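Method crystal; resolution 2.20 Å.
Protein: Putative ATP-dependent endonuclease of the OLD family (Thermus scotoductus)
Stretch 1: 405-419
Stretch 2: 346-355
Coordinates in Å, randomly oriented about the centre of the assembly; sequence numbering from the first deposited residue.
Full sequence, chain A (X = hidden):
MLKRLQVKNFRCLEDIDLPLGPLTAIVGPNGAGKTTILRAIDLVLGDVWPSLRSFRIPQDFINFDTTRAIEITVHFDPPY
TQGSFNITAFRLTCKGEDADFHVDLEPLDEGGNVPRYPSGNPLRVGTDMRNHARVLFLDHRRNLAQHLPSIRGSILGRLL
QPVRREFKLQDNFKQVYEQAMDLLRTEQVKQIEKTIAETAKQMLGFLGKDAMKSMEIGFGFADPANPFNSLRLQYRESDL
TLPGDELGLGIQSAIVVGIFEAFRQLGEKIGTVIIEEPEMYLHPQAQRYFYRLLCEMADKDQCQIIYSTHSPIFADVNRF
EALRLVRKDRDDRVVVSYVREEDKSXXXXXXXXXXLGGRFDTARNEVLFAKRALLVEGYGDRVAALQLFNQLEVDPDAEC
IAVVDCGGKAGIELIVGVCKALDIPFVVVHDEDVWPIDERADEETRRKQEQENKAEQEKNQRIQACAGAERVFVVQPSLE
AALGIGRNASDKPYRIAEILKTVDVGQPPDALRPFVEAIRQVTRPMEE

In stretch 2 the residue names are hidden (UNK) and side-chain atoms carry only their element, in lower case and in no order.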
ATOM      1  N   ASP A 405      33.539   8.373  15.941  1.00 71.66           N
ATOM      2  CA  ASP A 405      34.343   9.279  16.759  1.00 64.44           C
ATOM      3  C   ASP A 405      33.464   9.770  17.912  1.00 62.02           C
ATOM      4  O   ASP A 405      32.531  10.560  17.709  1.00 59.85           O
ATOM      5  CB  ASP A 405      34.840  10.394  15.831  1.00 64.69           C
ATOM      6  CG  ASP A 405      35.379  11.629  16.553  1.00 72.95           C
ATOM      7  OD1 ASP A 405      35.415  11.669  17.797  1.00 73.21           O
ATOM      8  OD2 ASP A 405      35.781  12.583  15.828  1.00 75.57           O
ATOM      9  N   CYS A 406      33.711   9.278  19.116  1.00 63.24           N
ATOM     10  CA  CYS A 406      32.751   9.501  20.195  1.00 61.90           C
ATOM     11  C   CYS A 406      33.038  10.751  21.017  1.00 65.42           C
ATOM     12  O   CYS A 406      32.229  11.104  21.888  1.00 62.67           O
ATOM     13  CB  CYS A 406      32.694   8.289  21.129  1.00 56.57           C
ATOM     14  SG  CYS A 406      32.143   6.718  20.360  1.00 58.70           S
ATOM     15  N   GLY A 407      34.149  11.437  20.766  1.00 58.35           N
ATOM     16  CA  GLY A 407      34.440  12.629  21.532  1.00 59.08           C
ATOM     17  C   GLY A 407      35.067  12.381  22.888  1.00 60.65           C
ATOM     18  O   GLY A 407      34.817  13.147  23.830  1.00 66.23           O
ATOM     19  N   GLY A 408      35.868  11.320  23.024  1.00 56.43           N
ATOM     20  CA  GLY A 408      36.594  11.052  24.257  1.00 57.13           C
ATOM     21  C   GLY A 408      35.931   9.941  25.042  1.00 59.53           C
ATOM     22  O   GLY A 408      34.915   9.374  24.630  1.00 58.27           O
ATOM     23  N   LYS A 409      36.511   9.624  26.206  1.00 62.49           N
ATOM     24  CA  LYS A 409      36.091   8.409  26.900  1.00 57.43           C
ATOM     25  C   LYS A 409      34.664   8.532  27.431  1.00 59.74           C
ATOM     26  O   LYS A 409      33.848   7.617  27.246  1.00 57.38           O
ATOM     27  CB  LYS A 409      37.090   8.064  28.002  1.00 58.25           C
ATOM     28  CG  LYS A 409      38.465   7.634  27.380  1.00 58.84           C
ATOM     29  CD  LYS A 409      39.498   7.258  28.439  1.00 58.34           C
ATOM     30  CE  LYS A 409      40.809   6.779  27.781  1.00 58.28           C
ATOM     31  NZ  LYS A 409      41.869   6.525  28.804  1.00 55.56           N
ATOM     32  N   ALA A 410      34.335   9.667  28.070  1.00 57.31           N
ATOM     33  CA  ALA A 410      32.963   9.893  28.514  1.00 55.52           C
ATOM     34  C   ALA A 410      31.988   9.800  27.348  1.00 59.59           C
ATOM     35  O   ALA A 410      30.859   9.331  27.521  1.00 72.00           O
ATOM     36  CB  ALA A 410      32.838  11.254  29.226  1.00 56.24           C
ATOM     37  N   GLY A 411      32.415  10.214  26.154  1.00 59.00           N
ATOM     38  CA  GLY A 411      31.576  10.069  24.975  1.00 47.06           C
ATOM     39  C   GLY A 411      31.376   8.620  24.586  1.00 58.73           C
ATOM     40  O   GLY A 411      30.305   8.245  24.097  1.00 64.48           O
ATOM     41  N   ILE A 412      32.412   7.793  24.773  1.00 57.78           N
ATOM     42  CA  ILE A 412      32.293   6.362  24.489  1.00 63.48           C
ATOM     43  C   ILE A 412      31.277   5.711  25.428  1.00 55.89           C
ATOM     44  O   ILE A 412      30.399   4.968  24.988  1.00 61.60           O
ATOM     45  CB  ILE A 412      33.664   5.665  24.579  1.00 61.04           C
ATOM     46  CG1 ILE A 412      34.555   6.085  23.419  1.00 64.89           C
ATOM     47  CG2 ILE A 412      33.493   4.159  24.500  1.00 53.35           C
ATOM     48  CD1 ILE A 412      35.959   5.544  23.507  1.00 56.89           C
ATOM     49  N   GLU A 413      31.401   5.957  26.732  1.00 55.63           N
ATOM     50  CA  GLU A 413      30.385   5.512  27.683  1.00 64.99           C
ATOM     51  C   GLU A 413      28.980   5.772  27.168  1.00 63.57           C
ATOM     52  O   GLU A 413      28.109   4.897  27.222  1.00 60.58           O
ATOM     53  CB  GLU A 413      30.536   6.235  29.013  1.00 67.48           C
ATOM     54  CG  GLU A 413      31.633   5.814  29.880  1.00 76.88           C
ATOM     55  CD  GLU A 413      31.338   6.243  31.287  1.00 82.30           C
ATOM     56  OE1 GLU A 413      30.408   5.661  31.890  1.00 79.83           O
ATOM     57  OE2 GLU A 413      31.983   7.197  31.768  1.00 88.25           O
ATOM     58  N   LEU A 414      28.735   6.993  26.686  1.00 60.71           N
ATOM     59  CA  LEU A 414      27.387   7.343  26.261  1.00 63.84           C
ATOM     60  C   LEU A 414      26.936   6.444  25.120  1.00 61.90           C
ATOM     61  O   LEU A 414      25.870   5.831  25.189  1.00 65.50           O
ATOM     62  CB  LEU A 414      27.324   8.816  25.864  1.00 63.20           C
ATOM     63  CG  LEU A 414      25.969   9.388  25.451  1.00 67.01           C
ATOM     64  CD1 LEU A 414      24.891   9.015  26.476  1.00 63.62           C
ATOM     65  CD2 LEU A 414      26.098  10.887  25.382  1.00 65.50           C
ATOM     66  N   ILE A 415      27.759   6.325  24.075  1.00 62.10           N
ATOM     67  CA  ILE A 415      27.358   5.566  22.895  1.00 59.86           C
ATOM     68  C   ILE A 415      27.264   4.086  23.224  1.00 61.91           C
ATOM     69  O   ILE A 415      26.398   3.375  22.698  1.00 67.39           O
ATOM     70  CB  ILE A 415      28.332   5.806  21.720  1.00 60.40           C
ATOM     71  CG1 ILE A 415      28.459   7.286  21.391  1.00 60.56           C
ATOM     72  CG2 ILE A 415      27.884   5.024  20.485  1.00 51.64           C
ATOM     73  CD1 ILE A 415      27.154   7.963  21.184  1.00 64.82           C
ATOM     74  N   VAL A 416      28.180   3.583  24.065  1.00 60.35           N
ATOM     75  CA  VAL A 416      28.075   2.206  24.540  1.00 58.21           C
ATOM     76  C   VAL A 416      26.719   1.967  25.207  1.00 63.17           C
ATOM     77  O   VAL A 416      26.036   0.975  24.927  1.00 67.21           O
ATOM     78  CB  VAL A 416      29.232   1.870  25.492  1.00 57.88           C
ATOM     79  CG1 VAL A 416      28.834   0.702  26.405  1.00 57.77           C
ATOM     80  CG2 VAL A 416      30.461   1.498  24.697  1.00 59.78           C
ATOM     81  N   GLY A 417      26.306   2.880  26.094  1.00 56.76           N
ATOM     82  CA  GLY A 417      25.043   2.697  26.802  1.00 62.45           C
ATOM     83  C   GLY A 417      23.842   2.659  25.872  1.00 64.58           C
ATOM     84  O   GLY A 417      22.919   1.870  26.064  1.00 75.86           O
ATOM     85  N   VAL A 418      23.861   3.485  24.831  1.00 61.82           N
ATOM     86  CA  VAL A 418      22.806   3.447  23.826  1.00 63.37           C
ATOM     87  C   VAL A 418      22.878   2.151  23.024  1.00 66.34           C
ATOM     88  O   VAL A 418      21.871   1.452  22.863  1.00 64.88           O
ATOM     89  CB  VAL A 418      22.894   4.691  22.923  1.00 64.85           C
ATOM     90  CG1 VAL A 418      21.958   4.559  21.749  1.00 66.30           C
ATOM     91  CG2 VAL A 418      22.563   5.930  23.735  1.00 70.06           C
ATOM     92  N   CYS A 419      24.070   1.795  22.525  1.00 62.47           N
ATOM     93  CA  CYS A 419      24.204   0.536  21.789  1.00 63.52           C
ATOM     94  C   CYS A 419      23.783  -0.661  22.639  1.00 62.41           C
ATOM     95  O   CYS A 419      23.093  -1.570  22.158  1.00 57.43           O
ATOM     96  CB  CYS A 419      25.644   0.333  21.310  1.00 58.48           C
ATOM     97  SG  CYS A 419      26.160   1.460  20.040  1.00 64.33           S
ATOM     98  N   UNK A 346      20.465   5.969  34.825  1.00 81.05           N
ATOM     99  CA  UNK A 346      21.902   5.728  34.688  1.00 74.56           C
ATOM    100  C   UNK A 346      22.451   6.302  33.379  1.00 74.41           C
ATOM    101  O   UNK A 346      23.505   6.950  33.367  1.00 70.65           O
ATOM    102  c   UNK A 346      22.199   4.232  34.782  1.00 69.90           C
ATOM    103  N   UNK A 347      21.761   6.063  32.260  1.00 64.03           N
ATOM    104  CA  UNK A 347      22.214   6.645  31.001  1.00 61.15           C
ATOM    105  C   UNK A 347      22.146   8.177  31.031  1.00 69.29           C
ATOM    106  O   UNK A 347      23.002   8.859  30.455  1.00 67.72           O
ATOM    107  c   UNK A 347      21.398   6.082  29.838  1.00 65.59           C
ATOM    108  c   UNK A 347      22.145   6.134  28.503  1.00 71.02           C
ATOM    109  c   UNK A 347      23.531   5.473  28.652  1.00 67.89           C
ATOM    110  c   UNK A 347      21.358   5.483  27.386  1.00 65.53           C
ATOM    111  N   UNK A 348      21.143   8.740  31.705  1.00 74.27           N
ATOM    112  CA  UNK A 348      21.042  10.195  31.779  1.00 76.17           C
ATOM    113  C   UNK A 348      22.220  10.780  32.546  1.00 74.93           C
ATOM    114  O   UNK A 348      22.766  11.827  32.169  1.00 74.54           O
ATOM    115  o   UNK A 348      19.632  12.532  33.843  1.00 87.21           O
ATOM    116  o   UNK A 348      19.485  12.890  31.682  1.00 79.96           O
ATOM    117  c   UNK A 348      19.709  10.602  32.428  1.00 81.38           C
ATOM    118  c   UNK A 348      19.597  12.115  32.664  1.00 82.58           C
ATOM    119  N   UNK A 349      22.625  10.118  33.630  1.00 70.56           N
ATOM    120  CA  UNK A 349      23.832  10.527  34.340  1.00 73.32           C
ATOM    121  C   UNK A 349      25.039  10.525  33.410  1.00 74.60           C
ATOM    122  O   UNK A 349      25.876  11.434  33.464  1.00 71.32           O
ATOM    123  c   UNK A 349      25.328   9.946  36.293  1.00 90.52           C
ATOM    124  c   UNK A 349      24.069   9.604  35.531  1.00 70.91           C
ATOM    125  o   UNK A 349      25.389  10.978  36.954  1.00106.07           O
ATOM    126  n   UNK A 349      26.340   9.079  36.214  1.00 99.74           N
ATOM    127  N   UNK A 350      25.138   9.511  32.544  1.00 69.40           N
ATOM    128  CA  UNK A 350      26.274   9.420  31.636  1.00 70.05           C
ATOM    129  C   UNK A 350      26.189  10.527  30.606  1.00 65.58           C
ATOM    130  O   UNK A 350      27.204  11.098  30.207  1.00 66.92           O
ATOM    131  c   UNK A 350      26.747   6.951  31.979  1.00 69.27           C
ATOM    132  c   UNK A 350      26.326   8.025  30.972  1.00 73.82           C
ATOM    133  c   UNK A 350      27.277   8.037  29.804  1.00 70.12           C
ATOM    134  N   UNK A 351      24.976  10.868  30.179  1.00 61.94           N
ATOM    135  CA  UNK A 351      24.819  11.957  29.227  1.00 64.22           C
ATOM    136  C   UNK A 351      25.269  13.281  29.832  1.00 74.01           C
ATOM    137  O   UNK A 351      25.881  14.106  29.146  1.00 80.88           O
ATOM    138  c   UNK A 351      23.056  13.273  27.938  1.00 69.81           C
ATOM    139  c   UNK A 351      21.676  13.204  27.337  1.00 69.33           C
ATOM    140  c   UNK A 351      19.410  12.654  28.166  1.00 69.96           C
ATOM    141  n   UNK A 351      19.017  12.282  26.945  1.00 62.66           N
ATOM    142  n   UNK A 351      18.554  12.582  29.185  1.00 64.77           N
ATOM    143  c   UNK A 351      23.368  12.031  28.754  1.00 67.67           C
ATOM    144  n   UNK A 351      20.655  13.082  28.376  1.00 71.52           N
ATOM    145  N   UNK A 352      25.001  13.487  31.125  1.00 77.59           N
ATOM    146  CA  UNK A 352      25.400  14.724  31.790  1.00 77.03           C
ATOM    147  C   UNK A 352      26.906  14.800  31.972  1.00 79.97           C
ATOM    148  O   UNK A 352      27.498  15.871  31.802  1.00 86.56           O
ATOM    149  c   UNK A 352      23.218  15.092  33.038  1.00 88.04           C
ATOM    150  c   UNK A 352      24.713  14.852  33.151  1.00 77.80           C
ATOM    151  o   UNK A 352      22.714  15.595  32.022  1.00 88.33           O
ATOM    152  n   UNK A 352      22.495  14.731  34.089  1.00 95.02           N
ATOM    153  N   UNK A 353      27.540  13.691  32.362  1.00 79.97           N
ATOM    154  CA  UNK A 353      28.991  13.705  32.508  1.00 82.85           C
ATOM    155  C   UNK A 353      29.655  14.034  31.186  1.00 78.71           C
ATOM    156  O   UNK A 353      30.710  14.676  31.162  1.00 79.76           O
ATOM    157  c   UNK A 353      29.161  12.001  34.439  1.00 75.19           C
ATOM    158  n   UNK A 353      31.285   9.464  32.904  1.00 98.57           N
ATOM    159  n   UNK A 353      30.649  10.068  35.065  1.00 94.10           N
ATOM    160  c   UNK A 353      29.522  12.359  33.019  1.00 75.56           C
ATOM    161  c   UNK A 353      29.300  10.481  34.685  1.00 78.95           C
ATOM    162  n   UNK A 353      32.765   9.233  34.680  1.00114.26           N
ATOM    163  c   UNK A 353      31.564   9.593  34.215  1.00108.06           C
ATOM    164  N   UNK A 354      29.054  13.605  30.080  1.00 74.55           N
ATOM    165  CA  UNK A 354      29.636  13.933  28.792  1.00 78.31           C
ATOM    166  C   UNK A 354      29.444  15.409  28.452  1.00 80.84           C
ATOM    167  O   UNK A 354      30.312  16.016  27.817  1.00 75.21           O
ATOM    168  c   UNK A 354      29.059  14.632  24.258  1.00 67.24           C
ATOM    169  c   UNK A 354      29.041  13.051  27.703  1.00 73.36           C
ATOM    170  c   UNK A 354      31.163  13.465  24.593  1.00 64.15           C
ATOM    171  c   UNK A 354      29.476  13.449  26.331  1.00 69.10           C
ATOM    172  c   UNK A 354      30.738  13.076  25.857  1.00 61.53           C
ATOM    173  c   UNK A 354      28.652  14.238  25.534  1.00 60.75           C
ATOM    174  c   UNK A 354      30.324  14.240  23.784  1.00 66.29           C
ATOM    175  N   UNK A 355      28.338  16.012  28.890  1.00 82.82           N
ATOM    176  CA  UNK A 355      28.077  17.402  28.533  1.00 83.84           C
ATOM    177  C   UNK A 355      29.057  18.379  29.189  1.00 84.14           C
ATOM    178  O   UNK A 355      29.185  19.508  28.711  1.00 83.29           O
ATOM    179  c   UNK A 355      25.559  16.847  28.301  1.00 91.03           C
ATOM    180  n   UNK A 355      23.147  18.549  30.004  1.00105.75           N
ATOM    181  c   UNK A 355      23.954  18.804  28.758  1.00102.05           C
ATOM    182  c   UNK A 355      24.259  17.568  27.898  1.00 96.65           C
ATOM    183  c   UNK A 355      26.631  17.784  28.879  1.00 88.10           C
TER

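Stretch 2 is helical from 346, and its helix begins earlier in the chain; stretch 1 forms a helix from Lys409 onward. Position 346 carries a single side-chain carbon, out of reach of stretch 1. It is Ala346.

Position 347 carries four carbons, forked at the second. The fork reaches the CA of Gly417, 3.7 Å from one terminal carbon, and CG2 of Val418, 3.9 Å from the other. This is Leu347; the two carbons are CD1 and CD2. A CB on Gly417 would clash with CD1 of Leu347.

Position 348 has two carbons, the second carrying two oxygens, and its CB points away from stretch 1. It is Asp348.

Position 349 has two carbons, the second carrying one oxygen and one nitrogen. It makes no contact. The pattern fits Asn349.

Position 350 has one carbon carrying two more. One of these lies 3.6 Å from the backbone N of Leu414 and 3.8 Å from CB of Glu413. The branch at CB and the lack of polar atoms give Val350.

Position 351 has three carbons, a nitrogen, then a carbon with two more nitrogens. Its CB lies 4.1 Å from CD1 of Leu414, but its end leads away. It is Arg351. Its NH2 forms a salt bridge with OD1 of Asp348 at 2.7 Å, one turn back.

Position 352 again has two carbons, the second with one oxygen and one nitrogen, and is out of reach. It is Asn352.

Position 353 repeats the pattern of three carbons, a nitrogen and a carbon with two nitrogens. One terminal nitrogen lies 2.6 Å from OE2 of Glu413. This is Arg353, and that nitrogen is NH1. The pair is a salt bridge, although its hydrogen bond is weak, with an angle of 120°.

Position 354 has one carbon and then a six-carbon ring, with no oxygen. A ring carbon lies 3.2 Å from CA of Gly411. It is Phe354, and the carbon is CD1. The O of Gly407 meets the ring edge, 3.7 Å from CE1 of Phe354. A CB on Gly411 would clash with CE1.

Position 355 has four carbons in a row ending in nitrogen, exposed and out of reach. It is Lys355.

The helices run nearly antiparallel, at 153°, with axes 8.7 Å apart at closest approach. Leu414 is the knob, seated among Leu347, Val350, Arg351 and Phe354. Gly411 and Gly417 leave room for Phe354 and Leu347, and CB of Ala410 packs 4.4 Å from CD1 of Phe354. The Glu413–Arg353 salt bridge adds a charged link to this largely apolar packing.

Stretch 2 346-355: ALDNVRNRFK
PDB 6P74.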